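Local coordinates for protein CmeC (Campylobacter jejuni, PDB 4MT4) that probably serves as the outer membrane channel through which a multidrug efflux system expels its substrates from the cell, as in other outer membrane factor proteins, at residues Val167-Asn172 with Lys222-Asn227; Asn174-Ala179 with Asn420-Ala425; Lys184-Ile189 with Ala205-Asn210; Glu212-Gln217 with Glu416-Trp421. All blocks are in the same frame, centred on the assembly; numbering follows the deposited sequence.

Interaction 1 (Val167-Asn172 with Lys222-Asn227); sequences VNAYEN and KLNKEN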
# COMPACT_ATOMS: atom_id res chain seq x y z
N VAL B 167 -12.07 -17.48 -19.05
CA VAL B 167 -12.28 -18.51 -20.06
C VAL B 167 -11.64 -19.82 -19.61
O VAL B 167 -12.18 -20.90 -19.83
CB VAL B 167 -11.70 -18.10 -21.43
CG1 VAL B 167 -11.96 -19.18 -22.46
CG2 VAL B 167 -12.28 -16.78 -21.88
N ASN B 168 -10.48 -19.70 -18.97
CA ASN B 168 -9.79 -20.84 -18.39
C ASN B 168 -10.66 -21.49 -17.32
O ASN B 168 -10.71 -22.71 -17.20
CB ASN B 168 -8.45 -20.40 -17.79
CG ASN B 168 -7.52 -21.56 -17.49
OD1 ASN B 168 -6.38 -21.36 -17.09
ND2 ASN B 168 -8.00 -22.78 -17.68
N ALA B 169 -11.34 -20.65 -16.55
CA ALA B 169 -12.21 -21.13 -15.48
C ALA B 169 -13.46 -21.80 -16.04
O ALA B 169 -13.95 -22.77 -15.49
CB ALA B 169 -12.59 -19.98 -14.56
N TYR B 170 -13.96 -21.27 -17.15
CA TYR B 170 -15.11 -21.86 -17.83
C TYR B 170 -14.77 -23.24 -18.38
O TYR B 170 -15.55 -24.18 -18.26
CB TYR B 170 -15.61 -20.95 -18.96
CG TYR B 170 -16.63 -19.92 -18.55
CD1 TYR B 170 -17.90 -20.31 -18.11
CD2 TYR B 170 -16.35 -18.57 -18.62
CE1 TYR B 170 -18.84 -19.37 -17.73
CE2 TYR B 170 -17.29 -17.62 -18.25
CZ TYR B 170 -18.53 -18.03 -17.80
OH TYR B 170 -19.47 -17.08 -17.44
N GLU B 171 -13.59 -23.34 -19.00
CA GLU B 171 -13.14 -24.59 -19.60
C GLU B 171 -12.96 -25.70 -18.57
O GLU B 171 -13.37 -26.84 -18.80
CB GLU B 171 -11.83 -24.36 -20.36
CG GLU B 171 -12.00 -23.61 -21.67
CD GLU B 171 -12.67 -24.46 -22.74
OE1 GLU B 171 -12.01 -25.38 -23.27
OE2 GLU B 171 -13.85 -24.21 -23.04
N ASN B 172 -12.34 -25.36 -17.45
CA ASN B 172 -12.14 -26.33 -16.38
C ASN B 172 -13.46 -26.73 -15.72
O ASN B 172 -13.64 -27.88 -15.32
CB ASN B 172 -11.18 -25.78 -15.32
CG ASN B 172 -9.74 -25.74 -15.80
OD1 ASN B 172 -9.38 -26.41 -16.77
ND2 ASN B 172 -8.91 -24.96 -15.13
N LYS B 222 -16.74 -24.10 -10.27
CA LYS B 222 -17.77 -23.07 -10.34
C LYS B 222 -17.36 -21.86 -9.52
O LYS B 222 -17.49 -20.72 -9.95
CB LYS B 222 -19.11 -23.59 -9.84
CG LYS B 222 -19.71 -24.74 -10.63
CD LYS B 222 -21.05 -25.13 -10.05
CE LYS B 222 -21.63 -26.36 -10.73
NZ LYS B 222 -22.93 -26.75 -10.13
N LEU B 223 -16.85 -22.13 -8.32
CA LEU B 223 -16.44 -21.09 -7.40
C LEU B 223 -15.27 -20.29 -7.96
O LEU B 223 -15.22 -19.07 -7.84
CB LEU B 223 -16.08 -21.70 -6.04
CG LEU B 223 -16.56 -20.92 -4.82
CD1 LEU B 223 -18.01 -20.53 -5.00
CD2 LEU B 223 -16.38 -21.74 -3.56
N ASN B 224 -14.32 -21.01 -8.56
CA ASN B 224 -13.18 -20.38 -9.21
C ASN B 224 -13.61 -19.54 -10.40
O ASN B 224 -12.99 -18.52 -10.72
CB ASN B 224 -12.17 -21.44 -9.64
CG ASN B 224 -10.96 -20.86 -10.34
OD1 ASN B 224 -10.02 -20.39 -9.70
ND2 ASN B 224 -10.98 -20.89 -11.67
N LYS B 225 -14.67 -19.98 -11.06
CA LYS B 225 -15.22 -19.28 -12.22
C LYS B 225 -15.91 -17.99 -11.78
O LYS B 225 -15.78 -16.95 -12.43
CB LYS B 225 -16.19 -20.18 -12.98
CG LYS B 225 -16.69 -19.62 -14.30
CD LYS B 225 -18.02 -18.90 -14.15
CE LYS B 225 -19.07 -19.78 -13.48
NZ LYS B 225 -20.40 -19.13 -13.44
N GLU B 226 -16.65 -18.07 -10.68
CA GLU B 226 -17.36 -16.92 -10.14
C GLU B 226 -16.39 -15.84 -9.65
O GLU B 226 -16.72 -14.66 -9.66
CB GLU B 226 -18.29 -17.34 -9.01
CG GLU B 226 -19.58 -17.99 -9.49
CD GLU B 226 -20.50 -17.02 -10.20
OE1 GLU B 226 -20.53 -15.83 -9.80
OE2 GLU B 226 -21.18 -17.43 -11.16
N ASN B 227 -15.21 -16.27 -9.21
CA ASN B 227 -14.21 -15.34 -8.70
C ASN B 227 -13.64 -14.46 -9.81
O ASN B 227 -13.39 -13.27 -9.60
CB ASN B 227 -13.07 -16.11 -8.02
CG ASN B 227 -12.04 -15.18 -7.40
OD1 ASN B 227 -12.25 -14.64 -6.32
ND2 ASN B 227 -10.91 -15.01 -8.08
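A169 and K225 bring two helices of the alpha-helical barrel close together. In this outer membrane factor fold, helices 129-195 and 201-236 form an antiparallel hairpin that belongs to the periplasmic tunnel. The two short segments lie 8.5 Å apart at their axes, with an angle of 163° between their directions.

The tight part is centred on A169. Its small CB lets the backbones come close, and the CA atoms of A169 and K225 are 4.8 Å apart. CB of A169 rests on CA of K225 at 3.6 Å and also meets the amide of N224. No hydrogen bond crosses between the segments.

The more open side is formed by the partly exposed Y170 under the chain of K225. K225 lays its aliphatic chain over one face of the Y170 ring. Its CG stands 4.0 Å from the ring centroid of Y170, almost on the ring normal, in a CH-pi contact. CG of K225 is anti to the backbone N (chi1 -173°). The bend at chi2 lays CD over the ring near CE1 and CZ, and the bend at chi3 turns the end of the chain away toward E226. The ring of Y170 also stacks with Y250. N172 bonds to N429 and N430 of helix 411-445, and N168 to N430. L223, E226 and N227 pack against the second subunit.

The ammonium of K225 turns back to its own helix, where NZ forms a salt bridge of 2.9 Å with OE2 of E226, on the anti side of the carboxylate and tilted well out of its plane.

Interaction 2 (Asn174-Ala179 with Asn420-Ala425); sequences NALKEA and NWLNAA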
# COMPACT_ATOMS: atom_id res chain seq x y z
N ASN B 174 -16.43 -26.75 -17.27
CA ASN B 174 -17.16 -27.56 -18.23
C ASN B 174 -16.58 -28.97 -18.32
O ASN B 174 -17.31 -29.94 -18.50
CB ASN B 174 -17.13 -26.91 -19.61
CG ASN B 174 -18.46 -27.02 -20.34
OD1 ASN B 174 -18.77 -28.04 -20.95
ND2 ASN B 174 -19.26 -25.96 -20.27
N ALA B 175 -15.26 -29.07 -18.18
CA ALA B 175 -14.59 -30.37 -18.18
C ALA B 175 -14.95 -31.15 -16.93
O ALA B 175 -15.11 -32.37 -16.98
CB ALA B 175 -13.08 -30.18 -18.28
N LEU B 176 -15.08 -30.44 -15.82
CA LEU B 176 -15.44 -31.06 -14.55
C LEU B 176 -16.94 -31.32 -14.48
O LEU B 176 -17.41 -32.09 -13.63
CB LEU B 176 -14.98 -30.19 -13.38
CG LEU B 176 -13.54 -30.42 -12.94
CD1 LEU B 176 -12.99 -29.21 -12.20
CD2 LEU B 176 -13.46 -31.65 -12.07
N LYS B 177 -17.70 -30.68 -15.36
CA LYS B 177 -19.13 -30.95 -15.46
C LYS B 177 -19.36 -32.34 -16.03
O LYS B 177 -20.07 -33.16 -15.44
CB LYS B 177 -19.83 -29.90 -16.33
CG LYS B 177 -21.31 -30.18 -16.55
CD LYS B 177 -21.97 -29.13 -17.44
CE LYS B 177 -23.44 -29.43 -17.65
NZ LYS B 177 -24.11 -28.43 -18.54
N GLU B 178 -18.75 -32.60 -17.18
CA GLU B 178 -18.83 -33.90 -17.83
C GLU B 178 -18.23 -35.00 -16.96
O GLU B 178 -18.77 -36.10 -16.88
CB GLU B 178 -18.11 -33.87 -19.18
CG GLU B 178 -17.62 -35.23 -19.68
CD GLU B 178 -18.74 -36.21 -19.95
OE1 GLU B 178 -19.90 -35.77 -20.11
OE2 GLU B 178 -18.46 -37.42 -20.02
N ALA B 179 -17.12 -34.68 -16.31
CA ALA B 179 -16.46 -35.61 -15.40
C ALA B 179 -17.39 -35.99 -14.26
O ALA B 179 -17.33 -37.10 -13.74
CB ALA B 179 -15.17 -35.01 -14.86
N ASN B 420 -6.83 -39.32 -14.22
CA ASN B 420 -5.58 -38.87 -14.83
C ASN B 420 -5.82 -38.06 -16.09
O ASN B 420 -5.14 -37.06 -16.34
CB ASN B 420 -4.68 -40.06 -15.13
CG ASN B 420 -4.11 -40.69 -13.88
OD1 ASN B 420 -4.04 -40.06 -12.82
ND2 ASN B 420 -3.68 -41.95 -13.99
N TRP B 421 -6.79 -38.49 -16.90
CA TRP B 421 -7.16 -37.75 -18.11
C TRP B 421 -7.72 -36.38 -17.73
O TRP B 421 -7.38 -35.37 -18.35
CB TRP B 421 -8.19 -38.54 -18.92
CG TRP B 421 -8.68 -37.80 -20.15
CD1 TRP B 421 -7.98 -36.89 -20.89
CD2 TRP B 421 -9.97 -37.91 -20.76
NE1 TRP B 421 -8.76 -36.43 -21.92
CE2 TRP B 421 -9.98 -37.04 -21.87
CE3 TRP B 421 -11.11 -38.67 -20.48
CZ2 TRP B 421 -11.09 -36.90 -22.70
CZ3 TRP B 421 -12.21 -38.53 -21.31
CH2 TRP B 421 -12.20 -37.66 -22.40
N LEU B 422 -8.58 -36.36 -16.72
CA LEU B 422 -9.17 -35.13 -16.23
C LEU B 422 -8.09 -34.15 -15.77
O LEU B 422 -8.13 -32.97 -16.11
CB LEU B 422 -10.13 -35.42 -15.07
CG LEU B 422 -10.82 -34.20 -14.44
CD1 LEU B 422 -11.72 -33.51 -15.44
CD2 LEU B 422 -11.59 -34.61 -13.20
N ASN B 423 -7.13 -34.66 -15.00
CA ASN B 423 -6.01 -33.86 -14.54
C ASN B 423 -5.20 -33.29 -15.70
O ASN B 423 -4.81 -32.13 -15.69
CB ASN B 423 -5.10 -34.68 -13.62
CG ASN B 423 -5.79 -35.08 -12.33
OD1 ASN B 423 -6.98 -34.81 -12.13
ND2 ASN B 423 -5.05 -35.74 -11.44
N ALA B 424 -4.96 -34.13 -16.70
CA ALA B 424 -4.20 -33.73 -17.88
C ALA B 424 -4.98 -32.73 -18.73
O ALA B 424 -4.40 -31.84 -19.34
CB ALA B 424 -3.83 -34.96 -18.71
N ALA B 425 -6.30 -32.89 -18.75
CA ALA B 425 -7.16 -31.99 -19.51
C ALA B 425 -7.19 -30.60 -18.87
O ALA B 425 -7.13 -29.58 -19.57
CB ALA B 425 -8.56 -32.56 -19.63
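Segments 174-179 and 420-425 run antiparallel at 169°, with axes 10.6 Å apart and A179 nearest L422 at the CA atoms. At that spacing L422 bridges most of the distance, met by L176. Its CG is anti to the backbone N (chi1 179°), and its two methyls split the work. CD1 of L422 meets CB of A179 at 3.8 Å and lies near the carbonyl oxygen of A175 at 3.9 Å. CD2 of L422 meets CD2 of L176 at 3.7 Å, and the two leucine side chains lie roughly perpendicular.

The small residues A175 and A179, one helical turn apart, give the L422 branch a shallow seat on helix 129-195. L176 reaches in from the side and also touches Q217 and A221 of helix 201-236. M214 of the same helix packs on L422. The contact thus joins three helices of the tunnel wall, with residues from both sequence halves of the protein.

No hydrogen bond crosses between the segments. The contact is made almost wholly by methyl groups, so its hold is probably hydrophobic and depends on close fit more than on direction.

Interaction 3 (Lys184-Ile189 with Ala205-Asn210); sequences KEIYRI and AQARAN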
# COMPACT_ATOMS: atom_id res chain seq x y z
N LYS B 184 -21.52 -39.90 -12.17
CA LYS B 184 -22.84 -40.18 -11.62
C LYS B 184 -23.43 -41.41 -12.31
O LYS B 184 -24.11 -42.22 -11.68
CB LYS B 184 -23.77 -38.98 -11.80
CG LYS B 184 -25.08 -39.11 -11.04
CD LYS B 184 -26.25 -38.61 -11.88
CE LYS B 184 -26.05 -37.16 -12.29
NZ LYS B 184 -27.19 -36.68 -13.13
N GLU B 185 -23.15 -41.54 -13.60
CA GLU B 185 -23.59 -42.70 -14.37
C GLU B 185 -22.87 -43.96 -13.91
O GLU B 185 -23.47 -45.03 -13.84
CB GLU B 185 -23.36 -42.47 -15.86
CG GLU B 185 -23.75 -43.65 -16.75
CD GLU B 185 -25.24 -43.94 -16.71
OE1 GLU B 185 -26.02 -43.01 -16.41
OE2 GLU B 185 -25.63 -45.09 -16.99
N ILE B 186 -21.59 -43.82 -13.59
CA ILE B 186 -20.80 -44.93 -13.08
C ILE B 186 -21.39 -45.46 -11.77
O ILE B 186 -21.54 -46.67 -11.59
CB ILE B 186 -19.33 -44.53 -12.86
CG1 ILE B 186 -18.62 -44.34 -14.21
CG2 ILE B 186 -18.60 -45.57 -12.03
CD1 ILE B 186 -17.22 -43.80 -14.09
N TYR B 187 -21.74 -44.55 -10.88
CA TYR B 187 -22.31 -44.93 -9.59
C TYR B 187 -23.70 -45.55 -9.76
O TYR B 187 -24.04 -46.50 -9.06
CB TYR B 187 -22.39 -43.72 -8.66
CG TYR B 187 -23.08 -44.04 -7.35
CD1 TYR B 187 -22.44 -44.78 -6.37
CD2 TYR B 187 -24.38 -43.60 -7.10
CE1 TYR B 187 -23.07 -45.08 -5.18
CE2 TYR B 187 -25.01 -43.89 -5.91
CZ TYR B 187 -24.36 -44.64 -4.95
OH TYR B 187 -24.98 -44.93 -3.76
N ARG B 188 -24.48 -45.01 -10.68
CA ARG B 188 -25.83 -45.52 -10.93
C ARG B 188 -25.78 -46.97 -11.39
O ARG B 188 -26.61 -47.79 -11.00
CB ARG B 188 -26.55 -44.66 -11.98
CG ARG B 188 -28.03 -44.97 -12.11
CD ARG B 188 -28.61 -44.33 -13.36
NE ARG B 188 -28.08 -44.94 -14.58
CZ ARG B 188 -28.64 -45.97 -15.20
NH1 ARG B 188 -29.76 -46.51 -14.72
NH2 ARG B 188 -28.09 -46.47 -16.30
N ILE B 189 -24.80 -47.29 -12.23
CA ILE B 189 -24.60 -48.65 -12.72
C ILE B 189 -24.20 -49.57 -11.57
O ILE B 189 -24.76 -50.66 -11.41
CB ILE B 189 -23.53 -48.71 -13.83
CG1 ILE B 189 -24.00 -47.93 -15.06
CG2 ILE B 189 -23.24 -50.15 -14.20
CD1 ILE B 189 -25.30 -48.42 -15.64
N ALA B 205 -18.63 -48.51 -2.78
CA ALA B 205 -18.08 -47.41 -1.99
C ALA B 205 -17.07 -46.61 -2.81
O ALA B 205 -16.96 -45.40 -2.66
CB ALA B 205 -17.45 -47.93 -0.71
N GLN B 206 -16.33 -47.31 -3.67
CA GLN B 206 -15.34 -46.65 -4.52
C GLN B 206 -16.02 -45.81 -5.59
O GLN B 206 -15.54 -44.73 -5.95
CB GLN B 206 -14.43 -47.69 -5.18
CG GLN B 206 -13.44 -48.33 -4.22
CD GLN B 206 -12.46 -49.25 -4.92
OE1 GLN B 206 -12.82 -49.98 -5.84
NE2 GLN B 206 -11.20 -49.22 -4.49
N ALA B 207 -17.15 -46.29 -6.10
CA ALA B 207 -17.93 -45.56 -7.09
C ALA B 207 -18.59 -44.34 -6.45
O ALA B 207 -18.74 -43.30 -7.09
CB ALA B 207 -18.97 -46.46 -7.72
N ARG B 208 -18.97 -44.48 -5.18
CA ARG B 208 -19.61 -43.39 -4.46
C ARG B 208 -18.60 -42.33 -4.04
O ARG B 208 -18.87 -41.13 -4.16
CB ARG B 208 -20.35 -43.92 -3.23
CG ARG B 208 -20.92 -42.84 -2.32
CD ARG B 208 -22.21 -43.29 -1.66
NE ARG B 208 -23.36 -42.54 -2.18
CZ ARG B 208 -23.81 -41.40 -1.66
NH1 ARG B 208 -23.21 -40.88 -0.59
NH2 ARG B 208 -24.85 -40.79 -2.19
N ALA B 209 -17.44 -42.77 -3.56
CA ALA B 209 -16.36 -41.86 -3.20
C ALA B 209 -15.92 -41.05 -4.41
O ALA B 209 -15.64 -39.86 -4.31
CB ALA B 209 -15.18 -42.64 -2.62
N ASN B 210 -15.87 -41.71 -5.56
CA ASN B 210 -15.52 -41.06 -6.82
C ASN B 210 -16.57 -40.04 -7.23
O ASN B 210 -16.24 -38.98 -7.75
CB ASN B 210 -15.32 -42.11 -7.92
CG ASN B 210 -14.95 -41.49 -9.24
OD1 ASN B 210 -13.78 -41.17 -9.48
ND2 ASN B 210 -15.93 -41.34 -10.13
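This contact lies on the antiparallel helical hairpin of 129-195 and 201-236, close to the turn that joins them. The hairpin is part of the alpha-helical barrel of the outer membrane factor fold. The short segments pass 8.8 Å apart at their axes, and the CA atoms of Y187 and A207 come within 5.1 Å.

Y187 does most of the touching. Its CG is anti to the backbone N (chi1 175°), which sends the ring across the neighbouring helix. CD1 of Y187 lies 4.1 Å from CB of A207, and CE1 of Y187 sits 3.5 Å from CB of R208. The ring thus runs along the start of the R208 side chain. R208 bends at its second and third torsions, which brings NE back to the phenol. NE of R208 gives a weak hydrogen bond of 3.3 Å to OH of Y187, with an angle of 141° at the hydrogen. The oxygen lies at the guanidinium edge, near its plane, while ring and guanidinium planes are 65° apart. On the other flank, CG2 of I186 makes a looser contact with CB of A207 and the I186 side chain continues to Y414 and L415 of helix 411-445.

R208 also has a long, weak ion pair with E212 and packs on S392 of the second subunit. The bent hydrogen bond probably adds little strength, and contact of ring, alanine and arginine chain seems to matter more.

Interaction 4 (Glu212-Gln217 with Glu416-Trp421); sequences ESMALQ and EARQNW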
# COMPACT_ATOMS: atom_id res chain seq x y z
N GLU B 212 -18.70 -38.35 -5.19
CA GLU B 212 -18.66 -37.20 -4.29
C GLU B 212 -17.42 -36.35 -4.51
O GLU B 212 -17.47 -35.12 -4.41
CB GLU B 212 -18.72 -37.66 -2.83
CG GLU B 212 -19.92 -38.54 -2.50
CD GLU B 212 -21.25 -37.83 -2.64
OE1 GLU B 212 -21.28 -36.58 -2.61
OE2 GLU B 212 -22.28 -38.52 -2.79
N SER B 213 -16.30 -37.00 -4.82
CA SER B 213 -15.05 -36.29 -5.09
C SER B 213 -15.19 -35.41 -6.33
O SER B 213 -14.76 -34.26 -6.33
CB SER B 213 -13.90 -37.28 -5.28
OG SER B 213 -12.69 -36.60 -5.58
N MET B 214 -15.82 -35.96 -7.36
CA MET B 214 -16.06 -35.21 -8.59
C MET B 214 -17.01 -34.05 -8.35
O MET B 214 -16.80 -32.95 -8.86
CB MET B 214 -16.62 -36.13 -9.68
CG MET B 214 -15.61 -37.12 -10.25
SD MET B 214 -14.19 -36.31 -11.01
CE MET B 214 -13.30 -37.73 -11.63
N ALA B 215 -18.06 -34.29 -7.56
CA ALA B 215 -19.03 -33.25 -7.24
C ALA B 215 -18.38 -32.12 -6.45
O ALA B 215 -18.74 -30.96 -6.61
CB ALA B 215 -20.19 -33.84 -6.45
N LEU B 216 -17.42 -32.48 -5.61
CA LEU B 216 -16.67 -31.51 -4.82
C LEU B 216 -15.75 -30.68 -5.72
O LEU B 216 -15.68 -29.46 -5.60
CB LEU B 216 -15.86 -32.21 -3.73
CG LEU B 216 -15.01 -31.32 -2.83
CD1 LEU B 216 -15.87 -30.28 -2.13
CD2 LEU B 216 -14.25 -32.16 -1.81
N GLN B 217 -15.04 -31.37 -6.62
CA GLN B 217 -14.15 -30.71 -7.56
C GLN B 217 -14.93 -29.82 -8.52
O GLN B 217 -14.46 -28.75 -8.91
CB GLN B 217 -13.34 -31.74 -8.35
CG GLN B 217 -12.38 -32.56 -7.50
CD GLN B 217 -11.80 -33.74 -8.26
OE1 GLN B 217 -11.90 -34.88 -7.82
NE2 GLN B 217 -11.18 -33.46 -9.40
N GLU B 416 -9.00 -44.39 -11.75
CA GLU B 416 -7.70 -43.72 -11.72
C GLU B 416 -7.31 -43.20 -13.09
O GLU B 416 -6.87 -42.06 -13.23
CB GLU B 416 -6.62 -44.67 -11.19
CG GLU B 416 -5.20 -44.14 -11.33
CD GLU B 416 -4.16 -45.12 -10.83
OE1 GLU B 416 -4.45 -45.87 -9.88
OE2 GLU B 416 -3.04 -45.13 -11.38
N ALA B 417 -7.46 -44.04 -14.11
CA ALA B 417 -7.11 -43.67 -15.48
C ALA B 417 -7.96 -42.50 -15.96
O ALA B 417 -7.49 -41.63 -16.69
CB ALA B 417 -7.26 -44.86 -16.41
N ARG B 418 -9.22 -42.50 -15.53
CA ARG B 418 -10.16 -41.44 -15.87
C ARG B 418 -9.81 -40.14 -15.15
O ARG B 418 -9.92 -39.05 -15.73
CB ARG B 418 -11.58 -41.89 -15.50
CG ARG B 418 -12.65 -40.82 -15.61
CD ARG B 418 -13.97 -41.35 -15.09
NE ARG B 418 -14.93 -40.29 -14.80
CZ ARG B 418 -15.88 -39.90 -15.64
NH1 ARG B 418 -16.01 -40.48 -16.82
NH2 ARG B 418 -16.71 -38.92 -15.30
N GLN B 419 -9.39 -40.25 -13.90
CA GLN B 419 -8.98 -39.09 -13.12
C GLN B 419 -7.71 -38.46 -13.70
O GLN B 419 -7.54 -37.25 -13.69
CB GLN B 419 -8.74 -39.48 -11.66
CG GLN B 419 -8.32 -38.32 -10.75
CD GLN B 419 -9.47 -37.40 -10.42
OE1 GLN B 419 -9.63 -36.34 -11.03
NE2 GLN B 419 -10.28 -37.79 -9.45
N ASN B 420 -6.83 -39.32 -14.22
CA ASN B 420 -5.58 -38.87 -14.83
C ASN B 420 -5.82 -38.06 -16.09
O ASN B 420 -5.14 -37.06 -16.34
CB ASN B 420 -4.68 -40.06 -15.13
CG ASN B 420 -4.11 -40.69 -13.88
OD1 ASN B 420 -4.04 -40.06 -12.82
ND2 ASN B 420 -3.68 -41.95 -13.99
N TRP B 421 -6.79 -38.49 -16.90
CA TRP B 421 -7.16 -37.75 -18.11
C TRP B 421 -7.72 -36.38 -17.73
O TRP B 421 -7.38 -35.37 -18.35
CB TRP B 421 -8.19 -38.54 -18.92
CG TRP B 421 -8.68 -37.80 -20.15
CD1 TRP B 421 -7.98 -36.89 -20.89
CD2 TRP B 421 -9.97 -37.91 -20.76
NE1 TRP B 421 -8.76 -36.43 -21.92
CE2 TRP B 421 -9.98 -37.04 -21.87
CE3 TRP B 421 -11.11 -38.67 -20.48
CZ2 TRP B 421 -11.09 -36.90 -22.70
CZ3 TRP B 421 -12.21 -38.53 -21.31
CH2 TRP B 421 -12.20 -37.66 -22.40
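M214 and Q419 meet because each side chain bends at its second torsion. In M214, CG is anti to the carbonyl carbon (chi1 -71°), and the turn at chi2 sends SD and CE toward helix 411-445. In Q419, CG is instead anti to the backbone N (chi1 -179°), and the bend brings its amide back toward helix 201-236. The two chains overlap side by side, pointing opposite ways. The methyl CE of M214 packs on the end of Q419, 4.0 Å from its CD.

The backbones are far apart. Axes lie 13.2 Å from each other and run nearly parallel. Helices 201-236 and 411-445 both belong to the alpha-helical barrel of the outer membrane factor fold. At this distance long side chains make the contact, with helix 129-195 packed beside them. From that helix A183 lies against M214 and L176 against Q217.

Q217 faces Q419 from its own helix. The two amides are neighbours, with their planes 29° apart. OE1 of Q217 is held within its own helix, where OG of S213 gives it a hydrogen bond of 2.9 Å in the carbonyl plane.

R418 stretches alongside, and its NE lies 4.4 Å from CE of M214. The guanidinium is tied elsewhere, with NH2 of R418 probably hydrogen-bonded to the backbone oxygen of A179.

From the N terminus, helix 129-195 supplies 167-172, 174-179 and 184-189 in turn. Interaction 3 closes first, when 205-210 folds back on 184-189 just after the hairpin turn. Interaction 1 closes the wider hairpin loop at 222-227, with interaction 3 nested inside it. Interactions 4 and 2 close much later, on helix 411-445, where they share N420 and W421. Both cross interaction 1, and interaction 2 also encloses interaction 3. Interactions 3 and 4 follow in series. Interactions 2 and 4 touch, with centres about 7 Å apart. Together the four tie the hairpin of helices 129-195 and 201-236 to itself and to helix 411-445.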